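Local coordinates for member of s1p family of ribosomal proteins (Pyrococcus furiosus, PDB 5YH1), which binds manganese through its DHH-family domain and probably acts as an exonuclease on nucleic acids, at residues Glu263-Lys268 and Phe338-Pro343; Lys306-Val311 and Gly348-His353. All coordinates share one frame; numbering follows the deposited sequence.

Interaction 1: Glu263-Lys268 and Phe338-Pro343; sequences EAFYWK and FEYPSP
Phe265 and Tyr340 mark the closest backbone approach, 7.4 Å from CA to CA, where the last turn of helix 250-267 meets an irregular run leading into helix 343-358. The helix ends here, since Lys268 leaves helical geometry with a positive phi of 57°. On the other side a cis peptide bends the chain before Pro341, and Ser342 takes the N-cap position, its OG weakly bonded to Lys345 N. The Phe265 ring carries the contact: CG stands anti to the backbone N (chi1 176°), and Tyr340 CA lies 3.9 Å above one ring face, toward the rim. Phe265 CE2 comes 3.6 Å from Tyr340 N, while Phe338 O sits at the ring edge. Tyr340 turns its own edge to the Phe265 face, a T-shaped pair with centroids 5.9 Å apart and planes at 77°. Phe265 also turns an edge to Tyr266: its CD2 lies 3.7 Å above the centre of that ring. Tyr266 OH comes 3.3 Å from Tyr340 CB. A water joins the segments here, accepting from Tyr340 N and also bonded to Tyr266 OH, which Lys303 holds as well. Tyr340 OH pairs with Gln304, and Pro341 CB stands 4.1 Å above the Tyr340 ring centre. Leu113 of the second subunit packs on Tyr266. Proline CB over the face of the preceding tyrosine is a CH-pi-like arrangement common before cis prolines; here it belongs to the junction between the part with the parallel sheet and the part with the mixed sheet, consistent with the two-lobed layout of RecJ-like DHH proteins.

Interaction 2: Lys306-Val311 and Gly348-His353; sequences KVLKAV and GIIHDH
Leu308 is the bump of this interface, and Ile349, Ile350 and His353 line the hollow that takes it. Helix 286-311, near its C-terminal end, and helix 343-358 cross steeply: the local axes approach to 10.5 Å with a signed angle of -74°, so contact is confined to a small patch. The nearest CA atoms, those of Leu308 and Ile350, are 6.8 Å apart. Leu308 reaches across with its CG anti to the backbone N (chi1 -171°). CD1 settles between the isoleucines, 3.9 Å from Ile349 CG2 and 4.0 Å from Ile350 CG1. CD2 lies 4.1 Å from His353 ND1, an oblique approach to the imidazole. Ile349 CG2 seats over the shallow dish formed by Leu308 CB, CD1 and CD2, with CD2 at 4.1 Å. One turn along, Val311 meets the far end of Ile350 at about a right angle, its CG1 3.9 Å from Ile350 CD1. An alanine in place of Leu308 would keep CB near Ile349 CG2 but would probably leave the hollow between the isoleucines and His353 poorly filled, with the imidazole deprived of its neighbour on this helix. Ile329 of strand 325-330 packs on both Val311 and Ile350, and Phe419 of the second subunit also touches Val311. On other sides of helix 343-358, His351 bonds to Thr366 and Asp352 forms a salt bridge with Arg230. The arrangement is helix-helix packing by interlocking aliphatic side chains, here joining two helices that lie against the mixed sheet of the C-terminal part.

The two interactions, with centres about 16 Å apart, meet at Pro341: its CG packs 3.9 Å from Val307 CG1 and 4.1 Å from Ile349 CD1, so the loop of interaction 1 borders the helix pair of interaction 2. Helix 343-358 is common ground, since 338-343 leads into it and 348-353 lies on it. Interaction 1 is a surface contact of mixed chemistry, with aromatic rings, backbone atoms and a bridging water where a helix end meets a loop. Interaction 2, between helices, is buried and largely aliphatic, with one imidazole at its side, and is backed by strand 325-330. Both border the second subunit, and both lie away from the manganese site.

Interaction 1: Glu263-Lys268 and Phe338-Pro343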
loop_
_atom_site.group_PDB
_atom_site.type_symbol
_atom_site.label_atom_id
_atom_site.label_comp_id
_atom_site.label_asym_id
_atom_site.label_seq_id
_atom_site.Cartn_x
_atom_site.Cartn_y
_atom_site.Cartn_z
ATOM N N GLU A 263 -5.211 -8.141 16.264
ATOM C CA GLU A 263 -5.801 -6.947 15.670
ATOM C C GLU A 263 -4.758 -6.058 14.968
ATOM O O GLU A 263 -5.015 -5.548 13.872
ATOM C CB GLU A 263 -6.602 -6.134 16.702
ATOM C CG GLU A 263 -7.769 -6.880 17.339
ATOM C CD GLU A 263 -8.751 -7.464 16.329
ATOM O OE1 GLU A 263 -8.608 -8.655 15.967
ATOM O OE2 GLU A 263 -9.677 -6.740 15.905
ATOM N N ALA A 264 -3.594 -5.873 15.584
ATOM C CA ALA A 264 -2.562 -5.002 14.997
ATOM C C ALA A 264 -2.000 -5.556 13.687
ATOM O O ALA A 264 -1.552 -4.795 12.834
ATOM C CB ALA A 264 -1.432 -4.744 15.985
ATOM N N PHE A 265 -1.994 -6.874 13.548
ATOM C CA PHE A 265 -1.639 -7.513 12.288
ATOM C C PHE A 265 -2.559 -7.033 11.158
ATOM O O PHE A 265 -2.100 -6.764 10.053
ATOM C CB PHE A 265 -1.707 -9.044 12.428
ATOM C CG PHE A 265 -1.445 -9.787 11.144
ATOM C CD1 PHE A 265 -0.154 -10.149 10.787
ATOM C CD2 PHE A 265 -2.495 -10.128 10.294
ATOM C CE1 PHE A 265 0.089 -10.834 9.603
ATOM C CE2 PHE A 265 -2.256 -10.799 9.102
ATOM C CZ PHE A 265 -0.964 -11.153 8.758
ATOM N N TYR A 266 -3.850 -6.908 11.449
ATOM C CA TYR A 266 -4.824 -6.542 10.429
ATOM C C TYR A 266 -4.954 -5.038 10.188
ATOM O O TYR A 266 -5.225 -4.630 9.061
ATOM C CB TYR A 266 -6.190 -7.160 10.733
ATOM C CG TYR A 266 -6.216 -8.659 10.539
ATOM C CD1 TYR A 266 -6.337 -9.225 9.263
ATOM C CD2 TYR A 266 -6.103 -9.515 11.625
ATOM C CE1 TYR A 266 -6.356 -10.604 9.089
ATOM C CE2 TYR A 266 -6.129 -10.890 11.458
ATOM C CZ TYR A 266 -6.257 -11.431 10.198
ATOM O OH TYR A 266 -6.279 -12.802 10.069
ATOM N N TRP A 267 -4.767 -4.203 11.209
ATOM C CA TRP A 267 -4.850 -2.769 10.967
ATOM C C TRP A 267 -3.517 -2.157 10.505
ATOM O O TRP A 267 -3.483 -0.997 10.135
ATOM C CB TRP A 267 -5.497 -2.006 12.139
ATOM C CG TRP A 267 -4.723 -1.853 13.410
ATOM C CD1 TRP A 267 -3.433 -1.440 13.544
ATOM C CD2 TRP A 267 -5.227 -2.025 14.747
ATOM N NE1 TRP A 267 -3.082 -1.390 14.879
ATOM C CE2 TRP A 267 -4.164 -1.741 15.638
ATOM C CE3 TRP A 267 -6.463 -2.405 15.276
ATOM C CZ2 TRP A 267 -4.300 -1.836 17.026
ATOM C CZ3 TRP A 267 -6.597 -2.493 16.664
ATOM C CH2 TRP A 267 -5.520 -2.215 17.517
ATOM N N LYS A 268 -2.435 -2.938 10.564
ATOM C CA LYS A 268 -1.160 -2.628 9.887
ATOM C C LYS A 268 -0.533 -1.263 10.261
ATOM O O LYS A 268 -0.044 -1.086 11.378
ATOM C CB LYS A 268 -1.340 -2.751 8.363
ATOM C CG LYS A 268 -1.383 -4.180 7.840
ATOM C CD LYS A 268 -1.779 -4.231 6.363
ATOM C CE LYS A 268 -0.733 -3.620 5.428
ATOM N NZ LYS A 268 0.265 -4.608 4.919
ATOM N N PHE A 338 0.836 -14.953 3.733
ATOM C CA PHE A 338 0.144 -13.664 3.880
ATOM C C PHE A 338 -1.014 -13.628 4.878
ATOM O O PHE A 338 -1.696 -12.618 4.980
ATOM C CB PHE A 338 -0.322 -13.119 2.519
ATOM C CG PHE A 338 0.798 -12.911 1.535
ATOM C CD1 PHE A 338 1.813 -11.996 1.801
ATOM C CD2 PHE A 338 0.838 -13.625 0.346
ATOM C CE1 PHE A 338 2.852 -11.803 0.904
ATOM C CE2 PHE A 338 1.875 -13.436 -0.557
ATOM C CZ PHE A 338 2.883 -12.524 -0.276
ATOM N N GLU A 339 -1.241 -14.700 5.621
ATOM C CA GLU A 339 -2.342 -14.726 6.576
ATOM C C GLU A 339 -1.819 -14.729 7.995
ATOM O O GLU A 339 -0.665 -15.056 8.235
ATOM C CB GLU A 339 -3.191 -15.971 6.371
ATOM C CG GLU A 339 -3.980 -15.986 5.076
ATOM C CD GLU A 339 -4.694 -17.304 4.881
ATOM O OE1 GLU A 339 -5.335 -17.783 5.842
ATOM O OE2 GLU A 339 -4.604 -17.871 3.778
ATOM N N TYR A 340 -2.678 -14.362 8.937
ATOM C CA TYR A 340 -2.374 -14.567 10.339
ATOM C C TYR A 340 -2.317 -16.078 10.579
ATOM O O TYR A 340 -3.226 -16.787 10.181
ATOM C CB TYR A 340 -3.439 -13.937 11.224
ATOM C CG TYR A 340 -3.194 -14.151 12.693
ATOM C CD1 TYR A 340 -3.674 -15.285 13.332
ATOM C CD2 TYR A 340 -2.465 -13.230 13.443
ATOM C CE1 TYR A 340 -3.448 -15.497 14.678
ATOM C CE2 TYR A 340 -2.237 -13.431 14.794
ATOM C CZ TYR A 340 -2.729 -14.571 15.406
ATOM O OH TYR A 340 -2.511 -14.799 16.747
ATOM N N PRO A 341 -1.265 -16.576 11.244
ATOM C CA PRO A 341 -0.131 -15.873 11.825
ATOM C C PRO A 341 1.055 -15.718 10.870
ATOM O O PRO A 341 1.335 -16.615 10.097
ATOM C CB PRO A 341 0.255 -16.773 13.000
ATOM C CG PRO A 341 -0.080 -18.145 12.524
ATOM C CD PRO A 341 -1.312 -17.986 11.680
ATOM N N SER A 342 1.749 -14.587 10.956
ATOM C CA SER A 342 3.017 -14.379 10.244
ATOM C C SER A 342 4.039 -15.482 10.591
ATOM O O SER A 342 3.894 -16.172 11.602
ATOM C CB SER A 342 3.601 -13.010 10.603
ATOM O OG SER A 342 4.087 -12.981 11.952
ATOM N N PRO A 343 5.078 -15.650 9.755
ATOM C CA PRO A 343 6.137 -16.627 10.050
ATOM C C PRO A 343 6.745 -16.478 11.446
ATOM O O PRO A 343 6.955 -17.477 12.134
ATOM C CB PRO A 343 7.178 -16.341 8.973
ATOM C CG PRO A 343 6.372 -15.845 7.815
ATOM C CD PRO A 343 5.252 -15.040 8.421
HETATM O O HOH W 1 -5.415 -13.534 7.861
#

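Interaction 2: Lys306-Val311 and Gly348-His353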
loop_
_atom_site.group_PDB
_atom_site.type_symbol
_atom_site.label_atom_id
_atom_site.label_comp_id
_atom_site.label_asym_id
_atom_site.label_seq_id
_atom_site.Cartn_x
_atom_site.Cartn_y
_atom_site.Cartn_z
ATOM N N LYS A 306 -5.957 -24.261 14.755
ATOM C CA LYS A 306 -6.136 -24.765 13.389
ATOM C C LYS A 306 -4.804 -24.813 12.658
ATOM O O LYS A 306 -4.451 -25.830 12.066
ATOM C CB LYS A 306 -7.083 -23.860 12.587
ATOM C CG LYS A 306 -8.324 -24.543 12.053
ATOM C CD LYS A 306 -9.472 -24.467 13.057
ATOM N N VAL A 307 -4.072 -23.702 12.682
ATOM C CA VAL A 307 -2.814 -23.625 11.934
ATOM C C VAL A 307 -1.796 -24.595 12.546
ATOM O O VAL A 307 -1.115 -25.323 11.835
ATOM C CB VAL A 307 -2.282 -22.167 11.815
ATOM C CG1 VAL A 307 -1.745 -21.651 13.143
ATOM C CG2 VAL A 307 -1.193 -22.072 10.760
ATOM N N LEU A 308 -1.741 -24.661 13.867
ATOM C CA LEU A 308 -0.828 -25.586 14.526
ATOM C C LEU A 308 -1.118 -27.041 14.150
ATOM O O LEU A 308 -0.204 -27.787 13.788
ATOM C CB LEU A 308 -0.894 -25.406 16.042
ATOM C CG LEU A 308 0.154 -26.164 16.850
ATOM C CD1 LEU A 308 1.570 -25.796 16.414
ATOM C CD2 LEU A 308 -0.051 -25.879 18.327
ATOM N N LYS A 309 -2.387 -27.433 14.203
ATOM C CA LYS A 309 -2.782 -28.787 13.819
ATOM C C LYS A 309 -2.368 -29.158 12.390
ATOM O O LYS A 309 -1.927 -30.278 12.136
ATOM C CB LYS A 309 -4.288 -28.967 13.973
ATOM C CG LYS A 309 -4.728 -30.407 13.809
ATOM C CD LYS A 309 -6.228 -30.555 13.955
ATOM C CE LYS A 309 -6.643 -31.988 13.670
ATOM N NZ LYS A 309 -8.116 -32.145 13.809
ATOM N N ALA A 310 -2.493 -28.215 11.465
ATOM C CA ALA A 310 -2.155 -28.460 10.061
ATOM C C ALA A 310 -0.647 -28.463 9.786
ATOM O O ALA A 310 -0.184 -29.180 8.890
ATOM C CB ALA A 310 -2.843 -27.431 9.175
ATOM N N VAL A 311 0.112 -27.664 10.543
ATOM C CA VAL A 311 1.542 -27.455 10.275
ATOM C C VAL A 311 2.455 -28.443 11.011
ATOM O O VAL A 311 3.494 -28.864 10.490
ATOM C CB VAL A 311 1.956 -26.002 10.623
ATOM C CG1 VAL A 311 3.454 -25.801 10.458
ATOM C CG2 VAL A 311 1.213 -25.018 9.729
ATOM N N GLY A 348 6.775 -19.032 16.850
ATOM C CA GLY A 348 6.536 -18.945 18.286
ATOM C C GLY A 348 5.499 -19.946 18.773
ATOM O O GLY A 348 5.649 -20.537 19.845
ATOM N N ILE A 349 4.448 -20.131 17.980
ATOM C CA ILE A 349 3.367 -21.058 18.320
ATOM C C ILE A 349 3.882 -22.494 18.285
ATOM O O ILE A 349 3.538 -23.296 19.147
ATOM C CB ILE A 349 2.177 -20.895 17.349
ATOM C CG1 ILE A 349 1.447 -19.581 17.619
ATOM C CG2 ILE A 349 1.202 -22.061 17.450
ATOM C CD1 ILE A 349 0.603 -19.128 16.442
ATOM N N ILE A 350 4.692 -22.815 17.279
ATOM C CA ILE A 350 5.302 -24.140 17.179
ATOM C C ILE A 350 6.286 -24.343 18.332
ATOM O O ILE A 350 6.278 -25.387 19.005
ATOM C CB ILE A 350 5.994 -24.334 15.820
ATOM C CG1 ILE A 350 4.937 -24.397 14.700
ATOM C CG2 ILE A 350 6.841 -25.603 15.806
ATOM C CD1 ILE A 350 5.484 -24.105 13.313
ATOM N N HIS A 351 7.118 -23.333 18.568
ATOM C CA HIS A 351 8.113 -23.403 19.629
ATOM C C HIS A 351 7.451 -23.614 20.998
ATOM O O HIS A 351 7.880 -24.482 21.762
ATOM C CB HIS A 351 8.970 -22.139 19.634
ATOM C CG HIS A 351 10.175 -22.230 20.507
ATOM N ND1 HIS A 351 11.165 -23.169 20.310
ATOM C CD2 HIS A 351 10.570 -21.480 21.560
ATOM C CE1 HIS A 351 12.118 -22.994 21.207
ATOM N NE2 HIS A 351 11.780 -21.975 21.979
ATOM N N ASP A 352 6.409 -22.833 21.285
ATOM C CA ASP A 352 5.647 -22.971 22.534
ATOM C C ASP A 352 5.095 -24.368 22.710
ATOM O O ASP A 352 5.091 -24.897 23.818
ATOM C CB ASP A 352 4.478 -21.987 22.593
ATOM C CG ASP A 352 4.924 -20.565 22.795
ATOM O OD1 ASP A 352 6.097 -20.337 23.164
ATOM O OD2 ASP A 352 4.102 -19.657 22.556
ATOM N N HIS A 353 4.628 -24.965 21.620
ATOM C CA HIS A 353 4.078 -26.314 21.680
ATOM C C HIS A 353 5.146 -27.299 22.130
ATOM O O HIS A 353 4.880 -28.170 22.959
ATOM C CB HIS A 353 3.508 -26.725 20.329
ATOM C CG HIS A 353 3.137 -28.168 20.244
ATOM N ND1 HIS A 353 1.901 -28.641 20.625
ATOM C CD2 HIS A 353 3.840 -29.243 19.818
ATOM C CE1 HIS A 353 1.856 -29.948 20.436
ATOM N NE2 HIS A 353 3.023 -30.339 19.957
#